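Local coordinates for DUF2235 domain-containing protein (PDB 4O5P) that acts as a type VI secretion effector, a phospholipase that probably attacks membrane lipids of target cells through an alpha/beta-hydrolase-like catalytic domain, at residues 455-460 with 650-655; 68-72 with 90-96; 501-505 with 569-575; 96-100 with 419-423; 372-376 with 405-409. One frame throughout, in Å; residues are numbered along the deposited sequence.

Contact 1 of 5, residues 455-460 with 650-655; sequences TRFNAW and KLVALF
Leu654 and Leu651 of helix 649-657 press onto Arg456 and Trp460 of helix 451-463 in a steep helix-helix crossing: the local axes come within 8.1 Å of each other, with 110° between their directions. Both helices belong to the C-terminal family region. The tight half is apolar. Leu654 divides its two methyls between the helix's residues, its CD1 lying 3.5 Å from Arg456 CB while its CD2 meets Trp460 CB. Leu651 CD1 comes in at the edge of the indole, near its plane. Ala459 points at the other helix, and its CB meets Lys650 CB at 3.8 Å. Phe457 and Trp460 also lean on Pro376.

The looser, more open side is that of Thr455 and Lys650. Lys650 bends at its second torsion (chi2 -52°), carrying its tail across Thr455, with CE 3.6 Å from Thr455 CG2. That leaves Lys650 NZ 4.1 Å from Arg456 NE, a proximity of like charges probably eased by Glu657, which forms a salt bridge with Arg456 NH1. Arg456 stays buried between this pair and Ala653, its NE with no partner in the model. The guanidinium lies flat against the second helix, and Ala653 CB sits 3.8 Å above the plane, over its centre.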
# COMPACT_ATOMS: atom_id res chain seq x y z
N THR A 455 15.24 8.03 21.71
CA THR A 455 15.43 9.41 22.11
C THR A 455 15.09 10.38 20.97
O THR A 455 14.39 11.38 21.17
CB THR A 455 16.88 9.63 22.53
OG1 THR A 455 17.10 8.99 23.80
CG2 THR A 455 17.17 11.10 22.66
N ARG A 456 15.60 10.08 19.79
CA ARG A 456 15.35 10.91 18.61
C ARG A 456 13.88 10.92 18.20
O ARG A 456 13.27 11.97 17.89
CB ARG A 456 16.25 10.40 17.47
CG ARG A 456 17.76 10.65 17.74
CD ARG A 456 18.64 9.93 16.73
NE ARG A 456 20.07 10.17 16.96
CZ ARG A 456 21.03 9.89 16.08
NH1 ARG A 456 20.72 9.38 14.90
NH2 ARG A 456 22.30 10.13 16.38
N PHE A 457 13.30 9.72 18.19
CA PHE A 457 11.88 9.62 17.93
C PHE A 457 11.12 10.48 18.93
O PHE A 457 10.29 11.30 18.56
CB PHE A 457 11.40 8.16 18.03
CG PHE A 457 9.92 8.03 17.96
CD1 PHE A 457 9.14 8.13 19.12
CD2 PHE A 457 9.29 7.85 16.74
CE1 PHE A 457 7.76 8.03 19.05
CE2 PHE A 457 7.91 7.74 16.66
CZ PHE A 457 7.15 7.83 17.82
N ASN A 458 11.40 10.31 20.21
CA ASN A 458 10.70 11.10 21.21
C ASN A 458 10.90 12.61 21.08
O ASN A 458 10.03 13.38 21.45
CB ASN A 458 11.04 10.59 22.62
CG ASN A 458 10.48 9.20 22.89
OD1 ASN A 458 9.44 8.83 22.34
ND2 ASN A 458 11.17 8.43 23.73
N ALA A 459 12.03 13.05 20.52
CA ALA A 459 12.18 14.49 20.28
C ALA A 459 11.17 14.93 19.22
O ALA A 459 10.48 15.97 19.36
CB ALA A 459 13.60 14.82 19.85
N TRP A 460 11.08 14.14 18.16
CA TRP A 460 10.03 14.39 17.19
C TRP A 460 8.64 14.38 17.83
O TRP A 460 7.84 15.29 17.65
CB TRP A 460 10.09 13.39 16.03
CG TRP A 460 9.04 13.70 15.02
CD1 TRP A 460 9.14 14.57 13.98
CD2 TRP A 460 7.71 13.19 15.00
NE1 TRP A 460 7.96 14.61 13.28
CE2 TRP A 460 7.06 13.77 13.89
CE3 TRP A 460 7.00 12.28 15.79
CZ2 TRP A 460 5.73 13.47 13.55
CZ3 TRP A 460 5.68 11.99 15.47
CH2 TRP A 460 5.06 12.58 14.35
N LYS A 650 18.61 16.50 18.68
CA LYS A 650 18.06 15.17 18.53
C LYS A 650 17.10 15.10 17.35
O LYS A 650 17.09 14.12 16.61
CB LYS A 650 17.43 14.71 19.85
CG LYS A 650 18.46 14.24 20.89
CD LYS A 650 19.41 13.19 20.29
CE LYS A 650 20.25 12.47 21.36
NZ LYS A 650 21.12 11.38 20.76
N LEU A 651 16.33 16.18 17.14
CA LEU A 651 15.40 16.28 16.01
C LEU A 651 16.13 16.29 14.66
O LEU A 651 15.84 15.45 13.76
CB LEU A 651 14.53 17.52 16.17
CG LEU A 651 13.46 17.74 15.11
CD1 LEU A 651 12.47 16.55 15.08
CD2 LEU A 651 12.72 19.06 15.35
N VAL A 652 17.08 17.22 14.51
CA VAL A 652 17.90 17.29 13.30
C VAL A 652 18.61 15.95 13.03
O VAL A 652 18.66 15.50 11.89
CB VAL A 652 18.91 18.47 13.32
CG1 VAL A 652 19.79 18.45 12.07
CG2 VAL A 652 18.18 19.81 13.39
N ALA A 653 19.12 15.31 14.08
CA ALA A 653 19.77 14.00 13.93
C ALA A 653 18.79 12.91 13.48
O ALA A 653 19.17 12.00 12.73
CB ALA A 653 20.48 13.59 15.20
N LEU A 654 17.55 12.98 13.94
CA LEU A 654 16.53 12.05 13.44
C LEU A 654 16.36 12.20 11.94
O LEU A 654 16.33 11.21 11.21
CB LEU A 654 15.19 12.27 14.12
CG LEU A 654 14.10 11.26 13.75
CD1 LEU A 654 14.30 9.96 14.54
CD2 LEU A 654 12.71 11.83 14.02
N PHE A 655 16.25 13.44 11.46
CA PHE A 655 16.11 13.62 10.00
C PHE A 655 17.37 13.25 9.21
O PHE A 655 17.27 12.73 8.09
CB PHE A 655 15.64 15.04 9.63
CG PHE A 655 14.20 15.29 9.98
CD1 PHE A 655 13.19 14.86 9.13
CD2 PHE A 655 13.86 15.93 11.16
CE1 PHE A 655 11.86 15.07 9.44
CE2 PHE A 655 12.52 16.14 11.48
CZ PHE A 655 11.52 15.71 10.62

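Contact 2 of 5, residues 68-72 with 90-96; sequences TLGFD and SNVARLI
A chi1 of 74° tucks Ser90 OG between its own backbone N and carbonyl carbon, while Asp72, with chi1 at -145°, swings its carboxylate across to meet it. Ser90 OG donates to Asp72 OD1 in a hydrogen bond modelled at 2.5 Å, short enough for the exact length to be doubtful. The same hydroxyl oxygen accepts from Ala93 N at 3.3 Å, so Ser90 is the N-cap of helix 91-97 and couples the helix start to the end of the strand. A water adds a second link, donating a hydrogen bond to Asp72 OD2 at 2.8 Å and accepting one from Ser90 N. Tyr115 OH also bonds to Asp72 OD2.

Strand 62-71 runs in the central sheet of an alpha/beta-hydrolase-like core, beside strand 225-236. Helix 91-97 packs against one side of it, nearly antiparallel, while Leu69 and Phe71 turn the other way to helix 238-254. Gly70 lets the helix settle close: Val92 CG1 rests 3.8 Å from Gly70 C, and Ile96 CD1 lies 3.8 Å from Gly70 N. Two residues earlier in the strand, Thr68 lies side by side with Ile96, the two pointing opposite ways, and their methyls Thr68 CG2 and Ile96 CD1 meet at 3.7 Å.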
# COMPACT_ATOMS: atom_id res chain seq x y z
N THR A 68 -4.13 -15.27 11.66
CA THR A 68 -3.42 -14.05 11.28
C THR A 68 -3.16 -14.03 9.77
O THR A 68 -2.67 -15.03 9.21
CB THR A 68 -2.09 -13.94 12.02
OG1 THR A 68 -2.31 -14.00 13.44
CG2 THR A 68 -1.39 -12.63 11.68
N LEU A 69 -3.46 -12.90 9.12
CA LEU A 69 -3.22 -12.68 7.69
C LEU A 69 -2.44 -11.36 7.50
O LEU A 69 -2.87 -10.32 7.95
CB LEU A 69 -4.56 -12.59 6.96
CG LEU A 69 -4.60 -12.42 5.44
CD1 LEU A 69 -3.73 -13.46 4.79
CD2 LEU A 69 -6.04 -12.55 4.92
N GLY A 70 -1.28 -11.43 6.85
CA GLY A 70 -0.48 -10.24 6.62
C GLY A 70 -0.32 -9.98 5.13
O GLY A 70 0.17 -10.84 4.40
N PHE A 71 -0.76 -8.80 4.69
CA PHE A 71 -0.59 -8.35 3.32
C PHE A 71 0.54 -7.32 3.28
O PHE A 71 0.41 -6.18 3.79
CB PHE A 71 -1.86 -7.66 2.81
CG PHE A 71 -3.08 -8.54 2.78
CD1 PHE A 71 -3.35 -9.35 1.69
CD2 PHE A 71 -4.00 -8.50 3.83
CE1 PHE A 71 -4.49 -10.13 1.64
CE2 PHE A 71 -5.15 -9.28 3.79
CZ PHE A 71 -5.39 -10.09 2.69
N ASP A 72 1.66 -7.72 2.66
CA ASP A 72 2.86 -6.90 2.64
C ASP A 72 2.72 -5.73 1.67
O ASP A 72 1.77 -5.68 0.87
CB ASP A 72 4.10 -7.72 2.28
CG ASP A 72 5.34 -7.24 3.01
OD1 ASP A 72 5.36 -6.06 3.46
OD2 ASP A 72 6.30 -8.03 3.14
N SER A 90 9.74 -6.00 5.90
CA SER A 90 8.83 -4.94 6.35
C SER A 90 8.28 -5.25 7.73
O SER A 90 8.51 -6.33 8.28
CB SER A 90 7.66 -4.81 5.39
OG SER A 90 6.73 -5.88 5.53
N ASN A 91 7.53 -4.31 8.30
CA ASN A 91 6.88 -4.58 9.57
C ASN A 91 5.78 -5.63 9.49
O ASN A 91 5.55 -6.35 10.47
CB ASN A 91 6.36 -3.30 10.20
CG ASN A 91 7.48 -2.42 10.69
OD1 ASN A 91 8.60 -2.88 10.89
ND2 ASN A 91 7.18 -1.14 10.89
N VAL A 92 5.11 -5.74 8.35
CA VAL A 92 4.15 -6.82 8.16
C VAL A 92 4.85 -8.17 8.27
O VAL A 92 4.38 -9.07 8.98
CB VAL A 92 3.39 -6.69 6.83
CG1 VAL A 92 2.59 -7.94 6.54
CG2 VAL A 92 2.46 -5.45 6.87
N ALA A 93 5.98 -8.31 7.60
CA ALA A 93 6.70 -9.58 7.61
C ALA A 93 7.23 -9.85 9.01
O ALA A 93 7.18 -10.98 9.48
CB ALA A 93 7.82 -9.58 6.59
N ARG A 94 7.71 -8.80 9.68
CA ARG A 94 8.18 -8.94 11.06
C ARG A 94 7.07 -9.45 11.98
O ARG A 94 7.28 -10.37 12.76
CB ARG A 94 8.81 -7.63 11.57
CG ARG A 94 10.16 -7.34 10.90
CD ARG A 94 10.65 -5.92 11.14
NE ARG A 94 11.64 -5.57 10.12
CZ ARG A 94 12.96 -5.66 10.29
NH1 ARG A 94 13.46 -6.05 11.45
NH2 ARG A 94 13.77 -5.32 9.30
N LEU A 95 5.87 -8.88 11.86
CA LEU A 95 4.73 -9.30 12.69
C LEU A 95 4.25 -10.71 12.38
O LEU A 95 3.76 -11.42 13.28
CB LEU A 95 3.58 -8.31 12.53
CG LEU A 95 3.84 -6.95 13.17
CD1 LEU A 95 2.78 -5.95 12.76
CD2 LEU A 95 3.92 -7.10 14.69
N ILE A 96 4.38 -11.12 11.11
CA ILE A 96 4.08 -12.49 10.71
C ILE A 96 5.12 -13.48 11.29
O ILE A 96 4.75 -14.53 11.82
CB ILE A 96 3.95 -12.61 9.18
CG1 ILE A 96 2.67 -11.90 8.71
CG2 ILE A 96 3.92 -14.07 8.76
CD1 ILE A 96 1.40 -12.54 9.26
O HOH W 1 9.00 -7.71 3.60

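Contact 3 of 5, residues 501-505 with 569-575; sequences VPPDM and PLDQRQL
Pro569 opens the contact by offering its carbonyl to the loop 501-505: Met505 N donates to Pro569 O at 2.9 Å, and the pyrrolidine ring packs on the CB of Met505, a selenomethionine. What follows is a carboxylate from a distant loop binding the N-H groups of a helix's first turn. Leu570 holds the N-cap position, and Asp504 reaches in beside it. Past Leu570, Asp571 CB touches Val501 CG1 at 3.6 Å, while its carboxylate is engaged by Gln391 N.

Gln572 is gripped twice. Its backbone N donates to Asp504 OD1 at 2.8 Å, and with the side chain extended beyond CG, Gln572 OE1 in turn accepts from Asp504 N at 3.0 Å, the donor standing above the amide plane. The carboxylate and amide planes are 71° apart. A water joins Gln572 NE2 to Val501 O. Arg573 N then donates to the other oxygen, Asp504 OD2, at 3.0 Å. Both carboxylate oxygens use their syn lone pairs, so the two oxygens take two consecutive N-H groups, and the positive end of the helix dipole would probably favour the charge of Asp504. At the buried end, Leu575 CD1 touches Val501 CG2 at 3.8 Å.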
# COMPACT_ATOMS: atom_id res chain seq x y z
N VAL A 501 26.54 7.70 3.61
CA VAL A 501 25.77 7.03 2.58
C VAL A 501 26.73 6.07 1.89
O VAL A 501 27.80 6.49 1.46
CB VAL A 501 25.23 8.03 1.54
CG1 VAL A 501 24.57 7.29 0.38
CG2 VAL A 501 24.28 9.02 2.21
N PRO A 502 26.35 4.79 1.78
CA PRO A 502 27.19 3.78 1.14
C PRO A 502 27.54 4.20 -0.30
O PRO A 502 26.73 4.85 -0.96
CB PRO A 502 26.30 2.52 1.14
CG PRO A 502 25.29 2.76 2.24
CD PRO A 502 25.05 4.25 2.23
N PRO A 503 28.75 3.86 -0.76
CA PRO A 503 29.15 4.27 -2.11
C PRO A 503 28.33 3.54 -3.16
O PRO A 503 27.99 2.37 -2.93
CB PRO A 503 30.61 3.84 -2.18
CG PRO A 503 30.72 2.70 -1.22
CD PRO A 503 29.74 2.99 -0.10
N ASP A 504 27.99 4.20 -4.26
CA ASP A 504 27.15 3.59 -5.28
C ASP A 504 27.83 2.42 -5.95
O ASP A 504 29.06 2.40 -6.09
CB ASP A 504 26.75 4.61 -6.36
CG ASP A 504 25.80 5.67 -5.85
OD1 ASP A 504 25.25 5.52 -4.74
OD2 ASP A 504 25.60 6.66 -6.57
N MSE A 505 27.04 1.45 -6.36
CA MSE A 505 27.59 0.32 -7.10
C MSE A 505 28.18 0.83 -8.41
O MSE A 505 27.57 1.63 -9.10
CB MSE A 505 26.51 -0.72 -7.36
CG MSE A 505 26.89 -1.79 -8.36
SE MSE A 505 25.47 -3.12 -8.55
CE MSE A 505 25.79 -4.09 -6.91
N PRO A 569 22.21 -0.19 -5.73
CA PRO A 569 22.60 0.86 -4.79
C PRO A 569 23.07 2.11 -5.53
O PRO A 569 24.21 2.13 -5.98
CB PRO A 569 23.80 0.24 -4.05
CG PRO A 569 23.60 -1.23 -4.19
CD PRO A 569 23.01 -1.41 -5.55
N LEU A 570 22.21 3.12 -5.65
CA LEU A 570 22.63 4.40 -6.23
C LEU A 570 22.27 5.56 -5.31
O LEU A 570 21.92 6.64 -5.78
CB LEU A 570 22.02 4.60 -7.62
CG LEU A 570 22.27 3.54 -8.69
CD1 LEU A 570 21.56 3.92 -9.98
CD2 LEU A 570 23.75 3.34 -8.95
N ASP A 571 22.36 5.34 -4.00
CA ASP A 571 21.93 6.34 -3.04
C ASP A 571 22.67 7.68 -3.12
O ASP A 571 22.07 8.73 -2.91
CB ASP A 571 21.96 5.78 -1.62
CG ASP A 571 20.87 4.73 -1.39
OD1 ASP A 571 19.83 4.79 -2.09
OD2 ASP A 571 21.06 3.87 -0.50
N GLN A 572 23.95 7.66 -3.46
CA GLN A 572 24.68 8.92 -3.62
C GLN A 572 24.16 9.75 -4.78
O GLN A 572 23.78 10.92 -4.60
CB GLN A 572 26.19 8.68 -3.77
CG GLN A 572 26.79 7.93 -2.60
CD GLN A 572 28.26 7.63 -2.82
OE1 GLN A 572 28.64 7.09 -3.87
NE2 GLN A 572 29.10 7.99 -1.84
N ARG A 573 24.12 9.17 -5.99
CA ARG A 573 23.65 9.91 -7.16
C ARG A 573 22.21 10.35 -6.96
O ARG A 573 21.84 11.46 -7.31
CB ARG A 573 23.80 9.05 -8.44
CG ARG A 573 22.62 9.12 -9.44
CD ARG A 573 22.57 10.44 -10.20
NE ARG A 573 21.54 10.51 -11.24
CZ ARG A 573 20.56 11.41 -11.28
NH1 ARG A 573 20.47 12.33 -10.33
NH2 ARG A 573 19.67 11.41 -12.27
N GLN A 574 21.40 9.48 -6.36
CA GLN A 574 19.98 9.79 -6.20
C GLN A 574 19.74 10.87 -5.15
O GLN A 574 18.95 11.79 -5.38
CB GLN A 574 19.19 8.53 -5.88
CG GLN A 574 19.09 7.58 -7.06
CD GLN A 574 18.49 6.23 -6.71
OE1 GLN A 574 18.29 5.91 -5.53
NE2 GLN A 574 18.21 5.43 -7.74
N LEU A 575 20.43 10.78 -4.02
CA LEU A 575 20.31 11.84 -3.02
C LEU A 575 20.85 13.18 -3.53
O LEU A 575 20.19 14.20 -3.37
CB LEU A 575 20.95 11.45 -1.68
CG LEU A 575 20.23 10.38 -0.86
CD1 LEU A 575 21.12 9.91 0.26
CD2 LEU A 575 18.91 10.90 -0.31
O HOH W 2 28.66 8.97 0.97

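Contact 4 of 5, residues 96-100 with 419-423; sequences IHASI and APLQV
This is a single antiparallel backbone bridge between two irregular pieces of chain, Ala98 to Ile100 just past helix 91-97 and Pro420 to Gln422 in the loop after helix 403-416, packed against strands 62-71 and 225-236 of the central sheet. Ser99 and Leu421 form its non-hydrogen-bonded pair, with their CA atoms 4.5 Å apart. The two bonds lie just outside that pair: Gln422 N donates to Ala98 O at 2.7 Å, and Ile100 N donates to Pro420 O at 2.8 Å, both nearly straight. Each of the two acceptors also takes a CA-H contact, Ala98 O from Leu421 CA and Pro420 O from Ser99 CA.

Gln422 adds a side-chain grip. Its extended chain passes alongside the Ala98 carbonyl, and CG comes within 3.2 Å of Ala98 O. Its NE2 then reaches Ser99 O in a weak hydrogen bond of 3.3 Å. Ser99 O has another partner in Lys113 NZ. The apolar part is Ile100 against Pro420, CB to CB at 4.1 Å. Separately, Leu421 sends CD2 to within 3.4 Å of Ser99 OG, the hydroxyl being bonded to Leu95 O. Pro420 also rests on Thr68 and Tyr232, so the loop is seated on both strands.

Pro420 is the centre of an inverse gamma turn, and its carbonyl is the one that accepts from Ile100 N. The whole is a bridge of one residue pair, fastening a helix exit to a connecting loop.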
# COMPACT_ATOMS: atom_id res chain seq x y z
N ILE A 96 4.38 -11.12 11.11
CA ILE A 96 4.08 -12.49 10.71
C ILE A 96 5.12 -13.48 11.29
O ILE A 96 4.75 -14.53 11.82
CB ILE A 96 3.95 -12.61 9.18
CG1 ILE A 96 2.67 -11.90 8.71
CG2 ILE A 96 3.92 -14.07 8.76
CD1 ILE A 96 1.40 -12.54 9.26
N HIS A 97 6.40 -13.14 11.20
CA HIS A 97 7.46 -13.94 11.79
C HIS A 97 7.21 -14.16 13.29
O HIS A 97 7.48 -15.24 13.82
CB HIS A 97 8.82 -13.24 11.65
CG HIS A 97 9.26 -13.03 10.24
ND1 HIS A 97 10.24 -12.12 9.90
CD2 HIS A 97 8.86 -13.61 9.08
CE1 HIS A 97 10.44 -12.16 8.59
NE2 HIS A 97 9.61 -13.04 8.07
N ALA A 98 6.71 -13.13 13.97
CA ALA A 98 6.45 -13.18 15.42
C ALA A 98 5.05 -13.68 15.76
O ALA A 98 4.66 -13.71 16.93
CB ALA A 98 6.66 -11.80 16.05
N SER A 99 4.28 -14.04 14.73
CA SER A 99 2.95 -14.60 14.95
C SER A 99 2.98 -16.13 15.08
O SER A 99 3.79 -16.81 14.45
CB SER A 99 1.98 -14.18 13.83
OG SER A 99 1.55 -12.83 13.98
N ILE A 100 2.09 -16.66 15.90
CA ILE A 100 1.95 -18.10 16.08
C ILE A 100 1.08 -18.67 14.96
O ILE A 100 0.17 -18.00 14.49
CB ILE A 100 1.31 -18.37 17.46
CG1 ILE A 100 2.20 -17.78 18.56
CG2 ILE A 100 1.05 -19.86 17.68
CD1 ILE A 100 1.47 -17.57 19.89
N ALA A 419 -4.06 -10.78 19.87
CA ALA A 419 -3.34 -11.43 18.77
C ALA A 419 -2.41 -12.58 19.20
O ALA A 419 -1.72 -12.47 20.22
CB ALA A 419 -2.56 -10.39 17.95
N PRO A 420 -2.38 -13.67 18.42
CA PRO A 420 -1.52 -14.81 18.76
C PRO A 420 -0.07 -14.48 18.46
O PRO A 420 0.47 -14.94 17.44
CB PRO A 420 -2.02 -15.92 17.82
CG PRO A 420 -3.38 -15.48 17.38
CD PRO A 420 -3.25 -13.98 17.27
N LEU A 421 0.55 -13.69 19.34
CA LEU A 421 1.91 -13.21 19.10
C LEU A 421 2.94 -13.86 20.02
O LEU A 421 2.67 -14.09 21.21
CB LEU A 421 1.96 -11.69 19.25
CG LEU A 421 1.37 -10.88 18.11
CD1 LEU A 421 1.29 -9.39 18.43
CD2 LEU A 421 2.21 -11.12 16.83
N GLN A 422 4.11 -14.18 19.49
CA GLN A 422 5.20 -14.66 20.32
C GLN A 422 5.67 -13.52 21.23
O GLN A 422 5.49 -12.34 20.89
CB GLN A 422 6.35 -15.16 19.46
CG GLN A 422 5.95 -16.20 18.40
CD GLN A 422 6.98 -16.33 17.30
OE1 GLN A 422 8.12 -15.90 17.46
NE2 GLN A 422 6.58 -16.92 16.17
N VAL A 423 6.25 -13.86 22.37
CA VAL A 423 6.91 -12.85 23.20
C VAL A 423 8.38 -13.20 23.29
O VAL A 423 8.77 -14.31 22.93
CB VAL A 423 6.32 -12.80 24.63
CG1 VAL A 423 4.81 -12.65 24.57
CG2 VAL A 423 6.70 -14.06 25.40

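Contact 5 of 5, residues 372-376 with 405-409; sequences EYAYP and IALQH
Tyr373 and Tyr375 project from the same face of strand 370-375 and hold the imidazole of His409 between two differently turned rings. His409 comes edge-on to Tyr373 in a T-shaped stack, with centroids 4.8 Å apart and planes at 62°. Its CE1 is the closest atom, 3.4 Å from Tyr373 CD2, over one face of the phenol but offset toward the rim. Tyr375 meets the histidine rim to rim instead, the planes at 36°, and its hydroxyl lies at the edge of the imidazole. Tyr375 OH and His409 ND1 form a hydrogen bond modelled at 2.5 Å, a length best treated as doubtful; either atom could be the donor. With CG anti to the backbone N (chi1 179°), His409 projects from helix 403-416 toward the strand.

This aromatic cluster lies between the central sheet and helix 403-416, which runs nearly antiparallel to the strand in the alpha/beta-hydrolase-like domain. Leu334 of the neighbouring strand touches both tyrosines and His409. The other imidazole nitrogen, NE2, is bonded to Glu413, which, with the Tyr375 bond, would fix the ring's rotation. One turn earlier on the helix, Ala406 makes a CH-pi contact over the face of Tyr375, its CB 4.3 Å from the ring centroid. At the edge of the same ring, Ile405 CG2 stands 4.1 Å from Tyr375 CE2.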
# COMPACT_ATOMS: atom_id res chain seq x y z
N GLU A 372 -6.02 6.49 14.56
CA GLU A 372 -5.05 6.82 13.51
C GLU A 372 -3.93 7.66 14.14
O GLU A 372 -4.18 8.71 14.74
CB GLU A 372 -5.77 7.58 12.37
CG GLU A 372 -4.91 7.99 11.14
CD GLU A 372 -5.77 8.25 9.90
OE1 GLU A 372 -6.34 9.36 9.75
OE2 GLU A 372 -5.90 7.34 9.06
N TYR A 373 -2.69 7.18 14.05
CA TYR A 373 -1.55 7.86 14.66
C TYR A 373 -0.61 8.43 13.61
O TYR A 373 -0.25 7.73 12.65
CB TYR A 373 -0.77 6.90 15.55
CG TYR A 373 -1.44 6.57 16.85
CD1 TYR A 373 -1.45 7.49 17.91
CD2 TYR A 373 -2.06 5.34 17.04
CE1 TYR A 373 -2.07 7.18 19.13
CE2 TYR A 373 -2.66 5.03 18.24
CZ TYR A 373 -2.67 5.95 19.27
OH TYR A 373 -3.28 5.62 20.46
N ALA A 374 -0.21 9.69 13.80
CA ALA A 374 0.76 10.34 12.92
C ALA A 374 2.18 9.98 13.35
O ALA A 374 2.52 10.12 14.54
CB ALA A 374 0.58 11.83 12.93
N TYR A 375 3.00 9.53 12.40
CA TYR A 375 4.39 9.09 12.61
C TYR A 375 5.38 9.83 11.69
O TYR A 375 5.04 10.21 10.57
CB TYR A 375 4.53 7.57 12.37
CG TYR A 375 4.35 6.74 13.63
CD1 TYR A 375 3.09 6.51 14.17
CD2 TYR A 375 5.45 6.21 14.30
CE1 TYR A 375 2.92 5.76 15.34
CE2 TYR A 375 5.30 5.48 15.47
CZ TYR A 375 4.04 5.26 15.98
OH TYR A 375 3.90 4.53 17.14
N PRO A 376 6.63 10.01 12.15
CA PRO A 376 7.64 10.71 11.35
C PRO A 376 8.23 9.78 10.31
O PRO A 376 8.15 8.56 10.48
CB PRO A 376 8.71 11.06 12.40
CG PRO A 376 8.64 9.92 13.34
CD PRO A 376 7.16 9.59 13.46
N ILE A 405 9.90 1.71 15.57
CA ILE A 405 9.02 2.24 16.62
C ILE A 405 7.58 1.86 16.31
O ILE A 405 6.90 1.18 17.11
CB ILE A 405 9.15 3.79 16.78
CG1 ILE A 405 10.61 4.21 16.97
CG2 ILE A 405 8.30 4.30 17.95
CD1 ILE A 405 11.25 3.65 18.22
N ALA A 406 7.13 2.26 15.13
CA ALA A 406 5.81 1.87 14.65
C ALA A 406 5.61 0.36 14.80
O ALA A 406 4.54 -0.09 15.23
CB ALA A 406 5.61 2.29 13.22
N LEU A 407 6.64 -0.42 14.48
CA LEU A 407 6.55 -1.89 14.60
C LEU A 407 6.18 -2.28 16.03
O LEU A 407 5.19 -3.00 16.26
CB LEU A 407 7.89 -2.53 14.21
CG LEU A 407 8.10 -4.00 14.59
CD1 LEU A 407 7.16 -4.90 13.80
CD2 LEU A 407 9.53 -4.37 14.34
N GLN A 408 6.95 -1.77 16.98
CA GLN A 408 6.66 -2.12 18.37
C GLN A 408 5.26 -1.65 18.74
O GLN A 408 4.49 -2.37 19.41
CB GLN A 408 7.73 -1.55 19.31
CG GLN A 408 9.03 -2.34 19.29
CD GLN A 408 9.87 -2.15 20.55
OE1 GLN A 408 9.46 -1.46 21.49
NE2 GLN A 408 11.06 -2.76 20.58
N HIS A 409 4.91 -0.47 18.24
CA HIS A 409 3.63 0.09 18.62
C HIS A 409 2.55 -0.88 18.13
O HIS A 409 1.63 -1.24 18.89
CB HIS A 409 3.46 1.50 18.05
CG HIS A 409 2.15 2.16 18.38
ND1 HIS A 409 1.82 3.41 17.93
CD2 HIS A 409 1.09 1.72 19.12
CE1 HIS A 409 0.61 3.73 18.37
NE2 HIS A 409 0.15 2.72 19.08

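Overall arrangement
From the N terminus, contact 2 comes first and closes a short loop from strand 62-71 to helix 91-97. The same helix leads through Ile96 into contact 4, which closes a loop of over 300 residues by catching the chain beyond helix 403-416. Contact 5, between strand 370-375 and that helix, nests inside this loop. Leu407 on the helix packs on Asn91, Arg94 and Leu95, so contacts 2 and 5 adjoin over one sheet. Contact 1 then closes a second long loop, in the C-terminal family region, with contact 3 nested inside it. No loops cross. Phe457 and Trp460 join contacts 1 and 5, tying the C-terminal helices to the catalytic domain; contact 3 stands apart, touching none of the others.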